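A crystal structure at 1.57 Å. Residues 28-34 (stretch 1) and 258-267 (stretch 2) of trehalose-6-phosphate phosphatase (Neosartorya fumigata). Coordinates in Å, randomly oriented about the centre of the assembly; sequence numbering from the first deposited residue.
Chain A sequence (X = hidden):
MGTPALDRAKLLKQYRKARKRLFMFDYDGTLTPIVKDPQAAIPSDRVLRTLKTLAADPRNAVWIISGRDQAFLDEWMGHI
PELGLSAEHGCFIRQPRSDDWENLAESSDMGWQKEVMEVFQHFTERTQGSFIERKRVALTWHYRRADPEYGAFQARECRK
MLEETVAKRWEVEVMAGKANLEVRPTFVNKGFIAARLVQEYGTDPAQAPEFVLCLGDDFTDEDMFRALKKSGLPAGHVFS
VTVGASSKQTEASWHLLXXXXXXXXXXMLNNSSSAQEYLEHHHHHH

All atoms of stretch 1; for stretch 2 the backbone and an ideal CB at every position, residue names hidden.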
ATOM      1  N   ASP A  28      -6.623  -0.981  -6.855  1.00  9.97           N
ATOM      2  CA  ASP A  28      -6.555  -1.692  -8.131  1.00 10.46           C
ATOM      3  C   ASP A  28      -6.097  -3.130  -7.954  1.00  9.56           C
ATOM      4  O   ASP A  28      -5.173  -3.400  -7.197  1.00 11.47           O
ATOM      5  CB  ASP A  28      -5.610  -0.967  -9.093  1.00  9.75           C
ATOM      6  CG  ASP A  28      -6.180   0.346  -9.566  1.00 13.05           C
ATOM      7  OD1 ASP A  28      -7.121   0.314 -10.391  1.00 14.84           O
ATOM      8  OD2 ASP A  28      -5.718   1.404  -9.102  1.00 11.88           O
ATOM      9  N   GLY A  29      -6.754  -4.054  -8.648  1.00 10.90           N
ATOM     10  CA  GLY A  29      -6.430  -5.467  -8.520  1.00 11.60           C
ATOM     11  C   GLY A  29      -6.931  -6.156  -7.260  1.00 11.96           C
ATOM     12  O   GLY A  29      -6.825  -7.380  -7.134  1.00 11.34           O
ATOM     13  N   THR A  30      -7.484  -5.372  -6.339  1.00 10.22           N
ATOM     14  CA  THR A  30      -7.862  -5.881  -5.026  1.00 11.27           C
ATOM     15  C   THR A  30      -9.348  -5.640  -4.787  1.00 10.66           C
ATOM     16  O   THR A  30     -10.101  -6.592  -4.601  1.00 11.79           O
ATOM     17  CB  THR A  30      -7.007  -5.223  -3.915  1.00  9.38           C
ATOM     18  OG1 THR A  30      -5.629  -5.535  -4.128  1.00 11.08           O
ATOM     19  CG2 THR A  30      -7.415  -5.755  -2.535  1.00  9.71           C
ATOM     20  N   LEU A  31      -9.782  -4.382  -4.841  1.00 10.42           N
ATOM     21  CA  LEU A  31     -11.199  -4.051  -4.722  1.00 10.66           C
ATOM     22  C   LEU A  31     -11.883  -4.034  -6.084  1.00 10.51           C
ATOM     23  O   LEU A  31     -13.109  -4.084  -6.171  1.00 13.33           O
ATOM     24  CB  LEU A  31     -11.383  -2.692  -4.033  1.00 10.81           C
ATOM     25  CG  LEU A  31     -10.981  -2.659  -2.559  1.00 10.42           C
ATOM     26  CD1 LEU A  31     -10.878  -1.220  -2.027  1.00 11.73           C
ATOM     27  CD2 LEU A  31     -12.008  -3.463  -1.765  1.00 13.91           C
ATOM     28  N   THR A  32     -11.075  -3.956  -7.140  1.00 12.51           N
ATOM     29  CA  THR A  32     -11.596  -3.850  -8.502  1.00 13.74           C
ATOM     30  C   THR A  32     -10.637  -4.571  -9.443  1.00 12.58           C
ATOM     31  O   THR A  32      -9.453  -4.666  -9.166  1.00 11.93           O
ATOM     32  CB  THR A  32     -11.777  -2.374  -8.910  1.00 15.12           C
ATOM     33  OG1 THR A  32     -12.657  -2.278 -10.040  1.00 17.67           O
ATOM     34  CG2 THR A  32     -10.437  -1.708  -9.209  1.00 15.38           C
ATOM     35  N   PRO A  33     -11.149  -5.110 -10.551  1.00 12.97           N
ATOM     36  CA  PRO A  33     -10.258  -5.873 -11.430  1.00 14.70           C
ATOM     37  C   PRO A  33      -9.142  -5.054 -12.077  1.00 15.49           C
ATOM     38  O   PRO A  33      -9.292  -3.845 -12.277  1.00 15.22           O
ATOM     39  CB  PRO A  33     -11.218  -6.410 -12.507  1.00 19.44           C
ATOM     40  CG  PRO A  33     -12.539  -6.471 -11.827  1.00 20.64           C
ATOM     41  CD  PRO A  33     -12.569  -5.273 -10.910  1.00 15.45           C
ATOM     42  N   ILE A  34      -8.026  -5.719 -12.374  1.00 15.55           N
ATOM     43  CA  ILE A  34      -6.966  -5.158 -13.207  1.00 14.83           C
ATOM     44  C   ILE A  34      -7.525  -4.835 -14.583  1.00 21.69           C
ATOM     45  O   ILE A  34      -8.178  -5.674 -15.203  1.00 20.61           O
ATOM     46  CB  ILE A  34      -5.783  -6.127 -13.384  1.00 19.13           C
ATOM     47  CG1 ILE A  34      -5.154  -6.451 -12.034  1.00 18.64           C
ATOM     48  CG2 ILE A  34      -4.745  -5.526 -14.326  1.00 20.14           C
ATOM     49  CD1 ILE A  34      -4.565  -5.259 -11.395  1.00 19.35           C
ATOM     50  N   UNK A 258     -10.357 -13.453  -6.434  1.00  9.96           N
ATOM     51  CA  UNK A 258     -10.656 -12.318  -7.302  1.00 13.51           C
ATOM     52  C   UNK A 258     -11.216 -11.151  -6.513  1.00 13.23           C
ATOM     53  O   UNK A 258     -11.749 -11.331  -5.418  1.00 11.76           O
ATOM     54  CB  UNK A 258     -11.643 -12.728  -8.397  1.00 13.51           C
ATOM     55  N   UNK A 259     -11.133  -9.946  -7.085  1.00 10.40           N
ATOM     56  CA  UNK A 259     -11.799  -8.807  -6.437  1.00 11.82           C
ATOM     57  C   UNK A 259     -13.278  -9.064  -6.104  1.00 13.51           C
ATOM     58  O   UNK A 259     -13.750  -8.567  -5.083  1.00 10.27           O
ATOM     59  CB  UNK A 259     -11.694  -7.577  -7.341  1.00 11.82           C
ATOM     60  N   UNK A 260     -13.996  -9.838  -6.918  1.00 11.87           N
ATOM     61  CA  UNK A 260     -15.389 -10.132  -6.603  1.00 13.73           C
ATOM     62  C   UNK A 260     -15.498 -10.841  -5.263  1.00 10.68           C
ATOM     63  O   UNK A 260     -16.454 -10.617  -4.519  1.00 11.44           O
ATOM     64  CB  UNK A 260     -16.022 -10.983  -7.705  1.00 13.73           C
ATOM     65  N   UNK A 261     -14.522 -11.694  -4.963  1.00 11.04           N
ATOM     66  CA  UNK A 261     -14.504 -12.401  -3.685  1.00 10.93           C
ATOM     67  C   UNK A 261     -14.181 -11.448  -2.536  1.00 13.64           C
ATOM     68  O   UNK A 261     -14.684 -11.609  -1.428  1.00 11.60           O
ATOM     69  CB  UNK A 261     -13.488 -13.544  -3.723  1.00 10.93           C
ATOM     70  N   UNK A 262     -13.332 -10.462  -2.798  1.00 10.48           N
ATOM     71  CA  UNK A 262     -13.029  -9.452  -1.790  1.00 10.68           C
ATOM     72  C   UNK A 262     -14.303  -8.689  -1.435  1.00 11.35           C
ATOM     73  O   UNK A 262     -14.655  -8.530  -0.257  1.00 10.65           O
ATOM     74  CB  UNK A 262     -11.945  -8.494  -2.287  1.00 10.68           C
ATOM     75  N   UNK A 263     -15.008  -8.224  -2.462  1.00 10.39           N
ATOM     76  CA  UNK A 263     -16.228  -7.462  -2.227  1.00 11.00           C
ATOM     77  C   UNK A 263     -17.265  -8.334  -1.529  1.00 12.05           C
ATOM     78  O   UNK A 263     -17.928  -7.877  -0.595  1.00 11.43           O
ATOM     79  CB  UNK A 263     -16.786  -6.916  -3.543  1.00 11.00           C
ATOM     80  N   UNK A 264     -17.376  -9.596  -1.943  1.00 11.84           N
ATOM     81  CA  UNK A 264     -18.293 -10.517  -1.285  1.00 13.02           C
ATOM     82  C   UNK A 264     -17.979 -10.712   0.188  1.00 13.26           C
ATOM     83  O   UNK A 264     -18.885 -10.777   1.027  1.00 12.89           O
ATOM     84  CB  UNK A 264     -18.267 -11.872  -1.996  1.00 13.02           C
ATOM     85  N   UNK A 265     -16.691 -10.796   0.502  1.00 10.56           N
ATOM     86  CA  UNK A 265     -16.240 -10.962   1.880  1.00 10.10           C
ATOM     87  C   UNK A 265     -16.573  -9.734   2.730  1.00 12.54           C
ATOM     88  O   UNK A 265     -17.079  -9.864   3.854  1.00 11.27           O
ATOM     89  CB  UNK A 265     -14.734 -11.230   1.913  1.00 10.10           C
ATOM     90  N   UNK A 266     -16.312  -8.545   2.196  1.00 10.47           N
ATOM     91  CA  UNK A 266     -16.626  -7.334   2.948  1.00 10.67           C
ATOM     92  C   UNK A 266     -18.144  -7.201   3.121  1.00 13.96           C
ATOM     93  O   UNK A 266     -18.610  -6.810   4.189  1.00 12.53           O
ATOM     94  CB  UNK A 266     -16.055  -6.101   2.244  1.00 10.67           C
ATOM     95  N   UNK A 267     -18.913  -7.563   2.093  1.00 10.90           N
ATOM     96  CA  UNK A 267     -20.382  -7.567   2.210  1.00 11.72           C
ATOM     97  C   UNK A 267     -20.859  -8.481   3.333  1.00 13.93           C
ATOM     98  O   UNK A 267     -21.771  -8.117   4.085  1.00 15.18           O
ATOM     99  CB  UNK A 267     -21.018  -8.004   0.889  1.00 11.72           C
TER

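Stretch 1 is an irregular loop that offers the helix of stretch 2 two things: a run of backbone carbonyls around Thr-30 to Thr-32, and the methyl end of Leu-31. No hydrogen bond crosses between the stretches, so the rules to be read here concern shape and apolar packing.

Position 258 comes right before the helix, with extended angles (-143/159), and its ideal CB has nothing of stretch 1 within 5.5 Å. Many residues would fit, polar ones especially. It is Glu-258, at the N-cap position.

Position 259 is the tightest. CA-to-CB points toward the loop, and the ideal CB sits 3.3 Å from Thr-30 O and 3.7 Å from Thr-32 N. Little depth remains, which suits a small or compact side chain; phi of -52° in the first turn, where the backbone N need not serve a helical carbonyl, also admits proline. Pro-259 is the answer, and it has the largest area covered by the other stretch. Its CG lies 3.7 Å from Gly-29 O and 3.6 Å from Thr-32 O, its CB 4.3 Å from Pro-33 CD. The ring thus fills the bend of the loop, while its CA makes a CA-H...O contact with Thr-30 O at 3.3 Å.

Position 260 points away, and almost any helix-tolerant residue would serve; Ala-260 adds no contact.

Position 261 points sideways, with no ideal-CB neighbour in stretch 1. A short polar residue could reach back to the start of the helix, and Asp-261 does so: its OD2 accepts a weak hydrogen bond from Glu-258 N (3.0 Å).

Position 262 again points toward the loop, its ideal CB 3.5 Å from Thr-30 O and 5.1 Å from Leu-31 CD2. A small to medium apolar side chain would suit, valine, isoleucine or perhaps alanine. Val-262, with chi1 t, places CG1 3.9 Å from Leu-31 CD2 and CG2 3.4 Å from Thr-30 O. That carbonyl has no polar partner in the model, a cost the contact accepts.

Position 263 starts sideways, its ideal CB 5.3 Å from Leu-31 O, so only a longer chain could reach the loop: isoleucine, leucine or methionine. Ile-263, m at both chi angles, brings CD1 to 3.7 Å from Leu-31 O and 3.9 Å from Leu-31 CD2.

Position 264 is out of reach and has room for a CB, and its angles (-60/-40) do not require glycine; it is nevertheless Gly-264.

Position 265, also out of reach, is free of demands from stretch 1. Thr-265 uses OG1 to bond Asp-261 O (2.9 Å).

Position 266 points toward the loop but begins far off, favouring a long apolar chain. Ile-266, with chi2 t, extends CD1 to 4.0 Å from Leu-31 CD2, so that one leucine methyl meets Val-262, Ile-263 and Ile-266.

Position 267 is out of reach, so stretch 1 sets no preference and any helix-compatible residue would do; Ser-267 donates from OG to Ile-263 O (3.0 Å).

Stretch 2 (258-267) EPADVIGTIS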
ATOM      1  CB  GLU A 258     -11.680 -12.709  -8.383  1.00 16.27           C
ATOM      2  CG  GLU A 258     -11.247 -13.837  -9.302  1.00 16.34           C
ATOM      3  CD  GLU A 258     -10.179 -13.418 -10.288  1.00 23.15           C
ATOM      4  OE1 GLU A 258      -9.912 -12.200 -10.420  1.00 25.50           O
ATOM      5  OE2 GLU A 258      -9.596 -14.317 -10.933  1.00 27.18           O
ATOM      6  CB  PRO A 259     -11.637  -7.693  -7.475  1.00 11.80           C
ATOM      7  CG  PRO A 259     -10.307  -7.998  -8.100  1.00 12.12           C
ATOM      8  CD  PRO A 259     -10.283  -9.519  -8.213  1.00 12.55           C
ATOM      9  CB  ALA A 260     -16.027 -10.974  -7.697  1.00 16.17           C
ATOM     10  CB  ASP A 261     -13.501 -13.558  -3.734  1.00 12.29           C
ATOM     11  CG  ASP A 261     -13.816 -14.533  -4.845  1.00 16.09           C
ATOM     12  OD1 ASP A 261     -14.980 -14.982  -4.923  1.00 20.25           O
ATOM     13  OD2 ASP A 261     -12.919 -14.804  -5.660  1.00 14.76           O
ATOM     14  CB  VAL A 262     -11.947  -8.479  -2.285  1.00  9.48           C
ATOM     15  CG1 VAL A 262     -11.716  -7.357  -1.256  1.00 11.13           C
ATOM     16  CG2 VAL A 262     -10.651  -9.236  -2.565  1.00  9.56           C
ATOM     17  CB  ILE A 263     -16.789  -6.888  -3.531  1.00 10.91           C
ATOM     18  CG1 ILE A 263     -15.763  -5.937  -4.161  1.00 12.08           C
ATOM     19  CG2 ILE A 263     -18.114  -6.161  -3.282  1.00 12.18           C
ATOM     20  CD1 ILE A 263     -15.343  -4.778  -3.251  1.00 14.21           C
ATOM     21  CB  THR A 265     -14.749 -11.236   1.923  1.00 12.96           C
ATOM     22  OG1 THR A 265     -14.517 -12.511   1.318  1.00 13.85           O
ATOM     23  CG2 THR A 265     -14.252 -11.281   3.353  1.00 13.16           C
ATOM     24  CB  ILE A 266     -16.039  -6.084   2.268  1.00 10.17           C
ATOM     25  CG1 ILE A 266     -14.517  -6.204   2.211  1.00 10.86           C
ATOM     26  CG2 ILE A 266     -16.409  -4.831   3.055  1.00 14.24           C
ATOM     27  CD1 ILE A 266     -13.870  -5.219   1.258  1.00 16.85           C
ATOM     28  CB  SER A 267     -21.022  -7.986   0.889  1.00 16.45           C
ATOM     29  OG  SER A 267     -20.739  -7.033  -0.116  1.00 24.60           O
TER
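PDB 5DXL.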